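Local coordinates for polysaccharide Lyase Family 6 (Bacteroides cellulosilyticus, PDB 6QPS), which probably cleaves alginate at mannuronic acid residues as a calcium-binding polysaccharide lyase of family 6, at residues L159-N173 / N189-E203. Numbering follows the deposited sequence.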
ATOM      1  N   LEU A 159       4.045   4.750 -10.690  1.00  9.10           N
ATOM      2  CA  LEU A 159       2.884   5.413 -11.255  1.00  8.04           C
ATOM      3  C   LEU A 159       3.132   6.916 -11.392  1.00  8.71           C
ATOM      4  O   LEU A 159       3.682   7.564 -10.486  1.00  9.44           O
ATOM      5  CB  LEU A 159       1.673   5.138 -10.364  1.00  8.71           C
ATOM      6  CG  LEU A 159       0.947   3.803 -10.540  1.00 10.06           C
ATOM      7  CD1 LEU A 159      -0.075   3.539  -9.439  1.00  9.75           C
ATOM      8  CD2 LEU A 159       0.217   3.787 -11.910  1.00 13.51           C
ATOM      9  N   ARG A 160       2.748   7.449 -12.558  1.00  9.89           N
ATOM     10  CA  ARG A 160       2.814   8.863 -12.920  1.00 10.53           C
ATOM     11  C   ARG A 160       1.509   9.191 -13.636  1.00  8.61           C
ATOM     12  O   ARG A 160       0.737   8.295 -13.972  1.00  9.11           O
ATOM     13  CB  ARG A 160       3.971   9.134 -13.901  1.00  9.78           C
ATOM     14  CG  ARG A 160       5.307   8.446 -13.539  1.00 10.03           C
ATOM     15  CD  ARG A 160       6.317   9.371 -12.992  1.00 10.68           C
ATOM     16  NE  ARG A 160       7.608   8.700 -12.858  1.00 11.54           N
ATOM     17  CZ  ARG A 160       8.679   9.232 -12.287  1.00 11.43           C
ATOM     18  NH1 ARG A 160       8.640  10.450 -11.762  1.00 13.86           N
ATOM     19  NH2 ARG A 160       9.802   8.510 -12.231  1.00 12.83           N
ATOM     20  N   GLY A 161       1.306  10.460 -13.969  1.00  9.24           N
ATOM     21  CA  GLY A 161       0.158  10.809 -14.800  1.00  9.71           C
ATOM     22  C   GLY A 161      -1.160  10.764 -14.041  1.00  8.44           C
ATOM     23  O   GLY A 161      -1.266  11.162 -12.879  1.00  9.68           O
ATOM     24  N   THR A 162      -2.210  10.327 -14.740  1.00  9.49           N
ATOM     25  CA  THR A 162      -3.568  10.352 -14.210  1.00  9.88           C
ATOM     26  C   THR A 162      -4.340   9.119 -14.678  1.00  9.93           C
ATOM     27  O   THR A 162      -4.103   8.575 -15.765  1.00  9.37           O
ATOM     28  CB  THR A 162      -4.345  11.623 -14.654  1.00 10.35           C
ATOM     29  OG1 THR A 162      -4.380  11.674 -16.086  1.00 16.48           O
ATOM     30  CG2 THR A 162      -3.715  12.898 -14.121  1.00 10.75           C
ATOM     31  N   ASN A 163      -5.280   8.693 -13.837  1.00  8.17           N
ATOM     32  CA  ASN A 163      -6.283   7.706 -14.206  1.00  8.90           C
ATOM     33  C   ASN A 163      -5.668   6.390 -14.654  1.00  9.01           C
ATOM     34  O   ASN A 163      -6.222   5.715 -15.522  1.00 10.53           O
ATOM     35  CB  ASN A 163      -7.212   8.229 -15.312  1.00 10.93           C
ATOM     36  CG  ASN A 163      -7.897   9.526 -14.940  1.00 11.36           C
ATOM     37  OD1 ASN A 163      -7.527  10.603 -15.422  1.00 13.49           O
ATOM     38  ND2 ASN A 163      -8.893   9.436 -14.068  1.00 13.42           N
ATOM     39  N   ASN A 164      -4.544   5.979 -14.075  1.00  9.69           N
ATOM     40  CA  ASN A 164      -3.961   4.681 -14.382  1.00  8.99           C
ATOM     41  C   ASN A 164      -4.420   3.657 -13.348  1.00  8.08           C
ATOM     42  O   ASN A 164      -4.968   4.005 -12.296  1.00 10.07           O
ATOM     43  CB  ASN A 164      -2.438   4.794 -14.434  1.00  9.43           C
ATOM     44  CG  ASN A 164      -1.979   5.714 -15.569  1.00  9.64           C
ATOM     45  OD1 ASN A 164      -2.507   5.651 -16.685  1.00  9.76           O
ATOM     46  ND2 ASN A 164      -0.988   6.561 -15.294  1.00  9.96           N
ATOM     47  N   ARG A 165      -4.245   2.382 -13.689  1.00  8.11           N
ATOM     48  CA  ARG A 165      -4.757   1.290 -12.873  1.00  9.30           C
ATOM     49  C   ARG A 165      -3.780   0.122 -12.852  1.00  8.52           C
ATOM     50  O   ARG A 165      -3.270  -0.299 -13.899  1.00  9.14           O
ATOM     51  CB  ARG A 165      -6.130   0.820 -13.392  1.00  9.29           C
ATOM     52  CG  ARG A 165      -6.792  -0.300 -12.550  1.00  9.22           C
ATOM     53  CD  ARG A 165      -8.222  -0.567 -13.045  1.00 10.58           C
ATOM     54  NE  ARG A 165      -8.799  -1.659 -12.266  1.00 10.04           N
ATOM     55  CZ  ARG A 165      -9.662  -2.556 -12.718  1.00  9.81           C
ATOM     56  NH1 ARG A 165     -10.111  -2.484 -13.960  1.00 12.05           N
ATOM     57  NH2 ARG A 165     -10.044  -3.556 -11.928  1.00 12.07           N
ATOM     58  N   ILE A 166      -3.526  -0.393 -11.651  0.81  8.09           N
ATOM     59  CA  ILE A 166      -2.791  -1.640 -11.430  0.81  9.06           C
ATOM     60  C   ILE A 166      -3.764  -2.604 -10.742  0.81  7.52           C
ATOM     61  O   ILE A 166      -4.204  -2.329  -9.619  0.81  8.21           O
ATOM     62  CB  ILE A 166      -1.571  -1.417 -10.516  0.81  8.84           C
ATOM     63  CG1 ILE A 166      -0.683  -0.263 -11.010  0.81  9.80           C
ATOM     64  CG2 ILE A 166      -0.771  -2.715 -10.355  0.81  8.67           C
ATOM     65  CD1 ILE A 166      -0.043  -0.473 -12.339  0.81 10.47           C
ATOM     66  N   ASP A 167      -4.075  -3.730 -11.376  1.00  8.25           N
ATOM     67  CA  ASP A 167      -5.082  -4.620 -10.804  1.00  7.45           C
ATOM     68  C   ASP A 167      -4.840  -6.093 -11.129  1.00  9.12           C
ATOM     69  O   ASP A 167      -4.315  -6.462 -12.188  1.00  9.51           O
ATOM     70  CB  ASP A 167      -6.514  -4.212 -11.239  1.00  9.07           C
ATOM     71  CG  ASP A 167      -6.760  -4.466 -12.731  1.00 10.09           C
ATOM     72  OD1 ASP A 167      -6.381  -3.604 -13.550  1.00 10.42           O
ATOM     73  OD2 ASP A 167      -7.280  -5.559 -13.108  1.00 10.45           O
ATOM     74  N   HIS A 168      -5.283  -6.942 -10.207  1.00  8.65           N
ATOM     75  CA  HIS A 168      -5.214  -8.393 -10.397  1.00  8.30           C
ATOM     76  C   HIS A 168      -3.794  -8.868 -10.699  1.00  9.56           C
ATOM     77  O   HIS A 168      -3.597  -9.862 -11.399  1.00 10.85           O
ATOM     78  CB  HIS A 168      -6.223  -8.879 -11.438  1.00  8.46           C
ATOM     79  CG  HIS A 168      -7.646  -8.593 -11.062  1.00  9.65           C
ATOM     80  ND1 HIS A 168      -8.308  -7.455 -11.463  1.00 10.95           N
ATOM     81  CD2 HIS A 168      -8.535  -9.301 -10.314  1.00  9.45           C
ATOM     82  CE1 HIS A 168      -9.539  -7.471 -10.979  1.00 10.27           C
ATOM     83  NE2 HIS A 168      -9.704  -8.578 -10.278  1.00 10.98           N
ATOM     84  N   CYS A 169      -2.795  -8.220 -10.103  1.00  9.34           N
ATOM     85  CA  CYS A 169      -1.389  -8.590 -10.257  1.00  8.59           C
ATOM     86  C   CYS A 169      -0.869  -9.279  -8.998  1.00  9.09           C
ATOM     87  O   CYS A 169      -1.492  -9.238  -7.935  1.00 10.59           O
ATOM     88  CB  CYS A 169      -0.542  -7.348 -10.552  1.00 10.18           C
ATOM     89  SG  CYS A 169      -0.809  -6.577 -12.183  1.00 10.02           S
ATOM     90  N   TYR A 170       0.283  -9.940  -9.136  1.00  8.95           N
ATOM     91  CA  TYR A 170       0.991 -10.590  -8.027  1.00  9.34           C
ATOM     92  C   TYR A 170       2.413 -10.058  -8.016  1.00  9.78           C
ATOM     93  O   TYR A 170       3.106 -10.131  -9.041  1.00 11.53           O
ATOM     94  CB  TYR A 170       1.010 -12.104  -8.244  1.00  9.98           C
ATOM     95  CG  TYR A 170       1.729 -12.948  -7.206  1.00 11.05           C
ATOM     96  CD1 TYR A 170       3.053 -13.294  -7.367  1.00 13.85           C
ATOM     97  CD2 TYR A 170       1.072 -13.413  -6.081  1.00 12.58           C
ATOM     98  CE1 TYR A 170       3.716 -14.107  -6.434  1.00 14.80           C
ATOM     99  CE2 TYR A 170       1.723 -14.210  -5.148  1.00 14.76           C
ATOM    100  CZ  TYR A 170       3.047 -14.545  -5.331  1.00 12.34           C
ATOM    101  OH  TYR A 170       3.689 -15.341  -4.380  1.00 13.05           O
ATOM    102  N   PHE A 171       2.835  -9.510  -6.876  1.00  8.86           N
ATOM    103  CA  PHE A 171       4.170  -8.937  -6.739  1.00  8.71           C
ATOM    104  C   PHE A 171       4.814  -9.553  -5.511  1.00 10.10           C
ATOM    105  O   PHE A 171       4.302  -9.375  -4.401  1.00 10.78           O
ATOM    106  CB  PHE A 171       4.110  -7.422  -6.524  1.00 11.99           C
ATOM    107  CG  PHE A 171       3.314  -6.650  -7.555  1.00 11.85           C
ATOM    108  CD1 PHE A 171       2.033  -6.208  -7.278  1.00 16.39           C
ATOM    109  CD2 PHE A 171       3.867  -6.320  -8.772  1.00 20.20           C
ATOM    110  CE1 PHE A 171       1.330  -5.455  -8.205  1.00 15.18           C
ATOM    111  CE2 PHE A 171       3.142  -5.576  -9.712  1.00 19.01           C
ATOM    112  CZ  PHE A 171       1.884  -5.132  -9.406  1.00 13.65           C
ATOM    113  N   ALA A 172       5.932 -10.263  -5.682  1.00  9.96           N
ATOM    114  CA  ALA A 172       6.524 -10.936  -4.532  1.00 10.90           C
ATOM    115  C   ALA A 172       8.031 -11.110  -4.656  1.00 10.13           C
ATOM    116  O   ALA A 172       8.608 -11.097  -5.746  1.00 10.21           O
ATOM    117  CB  ALA A 172       5.892 -12.318  -4.301  1.00 12.23           C
ATOM    118  N   ASN A 173       8.658 -11.309  -3.497  1.00 10.33           N
ATOM    119  CA  ASN A 173      10.070 -11.694  -3.381  1.00 11.49           C
ATOM    120  C   ASN A 173      11.034 -10.625  -3.883  1.00 12.36           C
ATOM    121  O   ASN A 173      12.049 -10.929  -4.518  1.00 12.67           O
ATOM    122  CB  ASN A 173      10.313 -13.053  -4.026  1.00 12.45           C
ATOM    123  CG  ASN A 173       9.419 -14.120  -3.409  1.00 13.09           C
ATOM    124  OD1 ASN A 173       9.468 -14.334  -2.209  1.00 15.64           O
ATOM    125  ND2 ASN A 173       8.545 -14.715  -4.200  1.00 13.37           N
ATOM    126  N   ASN A 189       1.773  17.614 -11.517  1.00 13.93           N
ATOM    127  CA  ASN A 189       1.064  16.353 -11.765  1.00 10.78           C
ATOM    128  C   ASN A 189       0.990  15.583 -10.448  1.00 10.04           C
ATOM    129  O   ASN A 189       1.770  14.666 -10.179  1.00  9.00           O
ATOM    130  CB  ASN A 189       1.753  15.544 -12.862  1.00 12.00           C
ATOM    131  CG  ASN A 189       1.144  14.177 -13.057  1.00 11.24           C
ATOM    132  OD1 ASN A 189       1.836  13.161 -13.079  1.00 12.12           O
ATOM    133  ND2 ASN A 189      -0.176  14.133 -13.188  1.00 15.08           N
ATOM    134  N   HIS A 190       0.012  15.951  -9.613  1.00  9.50           N
ATOM    135  CA  HIS A 190      -0.178  15.298  -8.319  1.00  9.05           C
ATOM    136  C   HIS A 190      -1.550  14.668  -8.151  1.00  9.41           C
ATOM    137  O   HIS A 190      -1.666  13.603  -7.536  1.00  8.87           O
ATOM    138  CB  HIS A 190       0.081  16.282  -7.156  1.00 10.62           C
ATOM    139  CG  HIS A 190      -0.725  17.550  -7.220  1.00 10.79           C
ATOM    140  ND1 HIS A 190      -1.989  17.660  -6.680  1.00 11.39           N
ATOM    141  CD2 HIS A 190      -0.438  18.765  -7.748  1.00 12.28           C
ATOM    142  CE1 HIS A 190      -2.445  18.887  -6.870  1.00 11.56           C
ATOM    143  NE2 HIS A 190      -1.531  19.571  -7.531  1.00 13.55           N
ATOM    144  N   LEU A 191      -2.604  15.287  -8.680  1.00  8.46           N
ATOM    145  CA  LEU A 191      -3.969  14.793  -8.487  1.00  9.33           C
ATOM    146  C   LEU A 191      -4.202  13.712  -9.536  1.00  9.93           C
ATOM    147  O   LEU A 191      -4.401  14.019 -10.716  1.00 11.19           O
ATOM    148  CB  LEU A 191      -4.962  15.950  -8.567  1.00  9.82           C
ATOM    149  CG  LEU A 191      -6.154  15.764  -7.604  1.00 12.66           C
ATOM    150  CD1 LEU A 191      -6.979  17.025  -7.395  1.00 14.83           C
ATOM    151  CD2 LEU A 191      -7.088  14.662  -8.047  1.00 12.37           C
ATOM    152  N   ASN A 192      -4.078  12.443  -9.139  1.00  8.78           N
ATOM    153  CA  ASN A 192      -3.983  11.335 -10.096  1.00  7.79           C
ATOM    154  C   ASN A 192      -5.241  10.502 -10.251  1.00  8.55           C
ATOM    155  O   ASN A 192      -5.504  10.007 -11.345  1.00  9.70           O
ATOM    156  CB  ASN A 192      -2.806  10.407  -9.774  1.00  7.93           C
ATOM    157  CG  ASN A 192      -2.770   9.971  -8.333  1.00  8.79           C
ATOM    158  OD1 ASN A 192      -3.484   9.055  -7.905  1.00  8.68           O
ATOM    159  ND2 ASN A 192      -1.889  10.606  -7.572  1.00  8.61           N
ATOM    160  N   ASN A 193      -6.006  10.281  -9.187  1.00  9.51           N
ATOM    161  CA  ASN A 193      -7.136   9.357  -9.260  1.00  9.65           C
ATOM    162  C   ASN A 193      -6.693   7.987  -9.782  1.00 10.32           C
ATOM    163  O   ASN A 193      -7.440   7.296 -10.494  1.00 11.06           O
ATOM    164  CB  ASN A 193      -8.267   9.916 -10.127  1.00 10.63           C
ATOM    165  CG  ASN A 193      -9.003  11.059  -9.477  1.00 10.97           C
ATOM    166  OD1 ASN A 193      -9.816  10.852  -8.564  1.00 11.55           O
ATOM    167  ND2 ASN A 193      -8.714  12.280  -9.916  1.00  9.27           N
ATOM    168  N   HIS A 194      -5.486   7.549  -9.422  1.00  8.22           N
ATOM    169  CA  HIS A 194      -5.095   6.199  -9.802  1.00  7.59           C
ATOM    170  C   HIS A 194      -5.862   5.184  -8.951  1.00  8.19           C
ATOM    171  O   HIS A 194      -6.278   5.472  -7.820  1.00  7.92           O
ATOM    172  CB  HIS A 194      -3.602   5.923  -9.577  1.00  7.55           C
ATOM    173  CG  HIS A 194      -2.669   6.759 -10.390  1.00  7.59           C
ATOM    174  ND1 HIS A 194      -2.861   7.049 -11.728  1.00  8.38           N
ATOM    175  CD2 HIS A 194      -1.494   7.337 -10.039  1.00  7.71           C
ATOM    176  CE1 HIS A 194      -1.848   7.779 -12.151  1.00  8.77           C
ATOM    177  NE2 HIS A 194      -1.000   7.953 -11.152  1.00  7.92           N
ATOM    178  N   LEU A 195      -5.986   3.960  -9.466  1.00  8.39           N
ATOM    179  CA  LEU A 195      -6.632   2.858  -8.759  1.00  7.21           C
ATOM    180  C   LEU A 195      -5.695   1.657  -8.679  1.00  6.84           C
ATOM    181  O   LEU A 195      -5.184   1.192  -9.703  1.00  7.88           O
ATOM    182  CB  LEU A 195      -7.937   2.488  -9.467  1.00  8.40           C
ATOM    183  CG  LEU A 195      -8.723   1.314  -8.878  1.00  7.95           C
ATOM    184  CD1 LEU A 195      -9.159   1.566  -7.426  1.00  9.23           C
ATOM    185  CD2 LEU A 195      -9.918   0.956  -9.756  1.00  9.96           C
ATOM    186  N   ILE A 196      -5.516   1.138  -7.462  1.00  7.20           N
ATOM    187  CA  ILE A 196      -4.669  -0.028  -7.185  1.00  7.89           C
ATOM    188  C   ILE A 196      -5.603  -1.019  -6.495  1.00  7.52           C
ATOM    189  O   ILE A 196      -5.945  -0.830  -5.316  1.00  7.45           O
ATOM    190  CB  ILE A 196      -3.475   0.352  -6.298  1.00  7.67           C
ATOM    191  CG1 ILE A 196      -2.568   1.384  -7.012  1.00  8.52           C
ATOM    192  CG2 ILE A 196      -2.724  -0.890  -5.851  1.00  8.46           C
ATOM    193  CD1 ILE A 196      -1.682   2.214  -6.083  1.00  9.66           C
ATOM    194  N   ASP A 197      -6.047  -2.061  -7.214  1.00  7.76           N
ATOM    195  CA  ASP A 197      -7.103  -2.926  -6.706  1.00  7.91           C
ATOM    196  C   ASP A 197      -6.892  -4.398  -7.048  1.00  7.75           C
ATOM    197  O   ASP A 197      -6.386  -4.763  -8.115  1.00  8.44           O
ATOM    198  CB  ASP A 197      -8.500  -2.476  -7.211  1.00  9.02           C
ATOM    199  CG  ASP A 197      -8.687  -2.674  -8.712  1.00 11.30           C
ATOM    200  OD1 ASP A 197      -8.092  -1.931  -9.502  1.00  9.83           O
ATOM    201  OD2 ASP A 197      -9.419  -3.623  -9.110  1.00 13.48           O
ATOM    202  N   HIS A 198      -7.331  -5.257  -6.135  1.00  7.89           N
ATOM    203  CA  HIS A 198      -7.339  -6.711  -6.348  1.00  7.18           C
ATOM    204  C   HIS A 198      -5.950  -7.285  -6.631  1.00  8.00           C
ATOM    205  O   HIS A 198      -5.827  -8.314  -7.302  1.00  9.69           O
ATOM    206  CB  HIS A 198      -8.333  -7.138  -7.436  1.00  9.08           C
ATOM    207  CG  HIS A 198      -9.743  -6.746  -7.140  1.00  9.60           C
ATOM    208  ND1 HIS A 198     -10.595  -7.489  -6.346  1.00 13.72           N
ATOM    209  CD2 HIS A 198     -10.456  -5.677  -7.552  1.00 10.60           C
ATOM    210  CE1 HIS A 198     -11.774  -6.891  -6.294  1.00 10.34           C
ATOM    211  NE2 HIS A 198     -11.712  -5.777  -7.001  1.00 14.38           N
ATOM    212  N   ASN A 199      -4.902  -6.658  -6.097  1.00  8.17           N
ATOM    213  CA  ASN A 199      -3.553  -7.196  -6.236  1.00  8.22           C
ATOM    214  C   ASN A 199      -3.175  -8.009  -5.009  1.00  8.24           C
ATOM    215  O   ASN A 199      -3.720  -7.821  -3.912  1.00  9.11           O
ATOM    216  CB  ASN A 199      -2.553  -6.057  -6.410  1.00  7.92           C
ATOM    217  CG  ASN A 199      -2.874  -5.207  -7.586  1.00  7.96           C
ATOM    218  OD1 ASN A 199      -2.726  -5.615  -8.732  1.00  8.12           O
ATOM    219  ND2 ASN A 199      -3.305  -3.994  -7.318  1.00  7.81           N
ATOM    220  N   PHE A 200      -2.251  -8.948  -5.214  1.00  9.18           N
ATOM    221  CA  PHE A 200      -1.660  -9.753  -4.151  1.00  8.48           C
ATOM    222  C   PHE A 200      -0.191  -9.341  -4.020  1.00  8.22           C
ATOM    223  O   PHE A 200       0.639  -9.661  -4.885  1.00  9.33           O
ATOM    224  CB  PHE A 200      -1.810 -11.246  -4.473  1.00  9.18           C
ATOM    225  CG  PHE A 200      -1.576 -12.172  -3.288  1.00  9.26           C
ATOM    226  CD1 PHE A 200      -0.296 -12.445  -2.843  1.00 11.13           C
ATOM    227  CD2 PHE A 200      -2.649 -12.756  -2.636  1.00  9.79           C
ATOM    228  CE1 PHE A 200      -0.094 -13.304  -1.768  1.00 11.29           C
ATOM    229  CE2 PHE A 200      -2.448 -13.603  -1.562  1.00 10.76           C
ATOM    230  CZ  PHE A 200      -1.174 -13.859  -1.132  1.00 11.41           C
ATOM    231  N   PHE A 201       0.117  -8.623  -2.948  1.00  7.67           N
ATOM    232  CA  PHE A 201       1.485  -8.222  -2.629  1.00  8.76           C
ATOM    233  C   PHE A 201       2.017  -9.299  -1.686  1.00  8.72           C
ATOM    234  O   PHE A 201       1.592  -9.382  -0.533  1.00  9.51           O
ATOM    235  CB  PHE A 201       1.503  -6.837  -1.982  1.00  9.30           C
ATOM    236  CG  PHE A 201       1.000  -5.732  -2.879  1.00  7.69           C
ATOM    237  CD1 PHE A 201      -0.318  -5.347  -2.819  1.00  8.91           C
ATOM    238  CD2 PHE A 201       1.832  -5.081  -3.779  1.00 10.46           C
ATOM    239  CE1 PHE A 201      -0.813  -4.354  -3.631  1.00  8.26           C
ATOM    240  CE2 PHE A 201       1.344  -4.050  -4.593  1.00  9.88           C
ATOM    241  CZ  PHE A 201       0.018  -3.700  -4.523  1.00 10.43           C
ATOM    242  N   GLY A 202       2.872 -10.186  -2.196  1.00  9.44           N
ATOM    243  CA  GLY A 202       3.394 -11.306  -1.430  1.00 10.34           C
ATOM    244  C   GLY A 202       4.653 -11.004  -0.640  1.00 10.74           C
ATOM    245  O   GLY A 202       5.002  -9.850  -0.357  1.00 10.01           O
ATOM    246  N   GLU A 203       5.364 -12.076  -0.315  1.00  9.80           N
ATOM    247  CA  GLU A 203       6.361 -12.016   0.730  1.00 10.35           C
ATOM    248  C   GLU A 203       7.457 -11.002   0.430  1.00 10.11           C
ATOM    249  O   GLU A 203       7.969 -10.903  -0.694  1.00 10.19           O
ATOM    250  CB  GLU A 203       6.968 -13.404   0.913  1.00 14.40           C
ATOM    251  CG  GLU A 203       7.963 -13.448   2.075  1.00 18.54           C
ATOM    252  CD  GLU A 203       8.175 -14.838   2.648  1.00 31.30           C
ATOM    253  OE1 GLU A 203       8.017 -15.821   1.900  1.00 29.01           O
ATOM    254  OE2 GLU A 203       8.506 -14.934   3.849  1.00 32.57           O
TER
HETATM  255  O   HOH W   1       1.113   9.553 -10.158  1.00 10.73           O
HETATM  256  O   HOH W   2       0.114  12.130 -10.441  1.00 10.96           O
HETATM  257  O   HOH W   3      -9.345   6.530 -12.382  1.00 29.66           O
HETATM  258  O   HOH W   4       5.468  -7.794  -2.295  1.00 10.56           O
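R165 grips D197 side-on in a salt bridge, a worked example of how side-chain charge can add to the backbone bonds between neighbouring coils of a solenoid. R165 NE meets D197 OD1 at 2.9 Å in a nearly straight bond (177°), while NH2 takes the syn lone pair of D197 OD2; guanidinium and carboxylate are nearly coplanar. The arginine reaches this carboxylate because CG stands anti to the backbone N (chi1 -177°) and the chain runs extended to NE. D167 lies over one guanidinium face, contributing charge alone, and is itself bound by R131 of the preceding coil.

Backbone bonds join strands 165-167 and 195-197, parallel and in register, and continue beyond the bend through C169 O to F200 N, F200 O to F171 N and F171 O to G202 N. At the bend, the buried amide of N199 bridges two backbone groups: OD1 accepts from C169 N (2.9 Å) and ND2 donates to I166 O (3.0 Å), which D197 N also uses. Toward the N-terminal ends of the two segments, H194 ND1 accepts from N164 N at 3.1 Å in the ring plane, with L159 CD2 over one ring face.

Aromatic side chains repeat coil over coil. H198 CB sits over the H168 ring, 3.6 Å from its centroid, the two imidazoles parallel but slid apart. Y170 with F200 and F171 with F201, on opposite sheet faces, are tilted by about 20° and barely overlap, touching through Y170 CE2 to F200 CD1 and F171 CD1 to F201 CE2 (both 3.5 Å); the former pair packs against helix 454-465, where the Y170 hydroxyl is hydrogen-bonded to N459. Side chains aligned from coil to coil, with an asparagine at the turn, fit the right-handed parallel beta-helix of the chondroitinase B family.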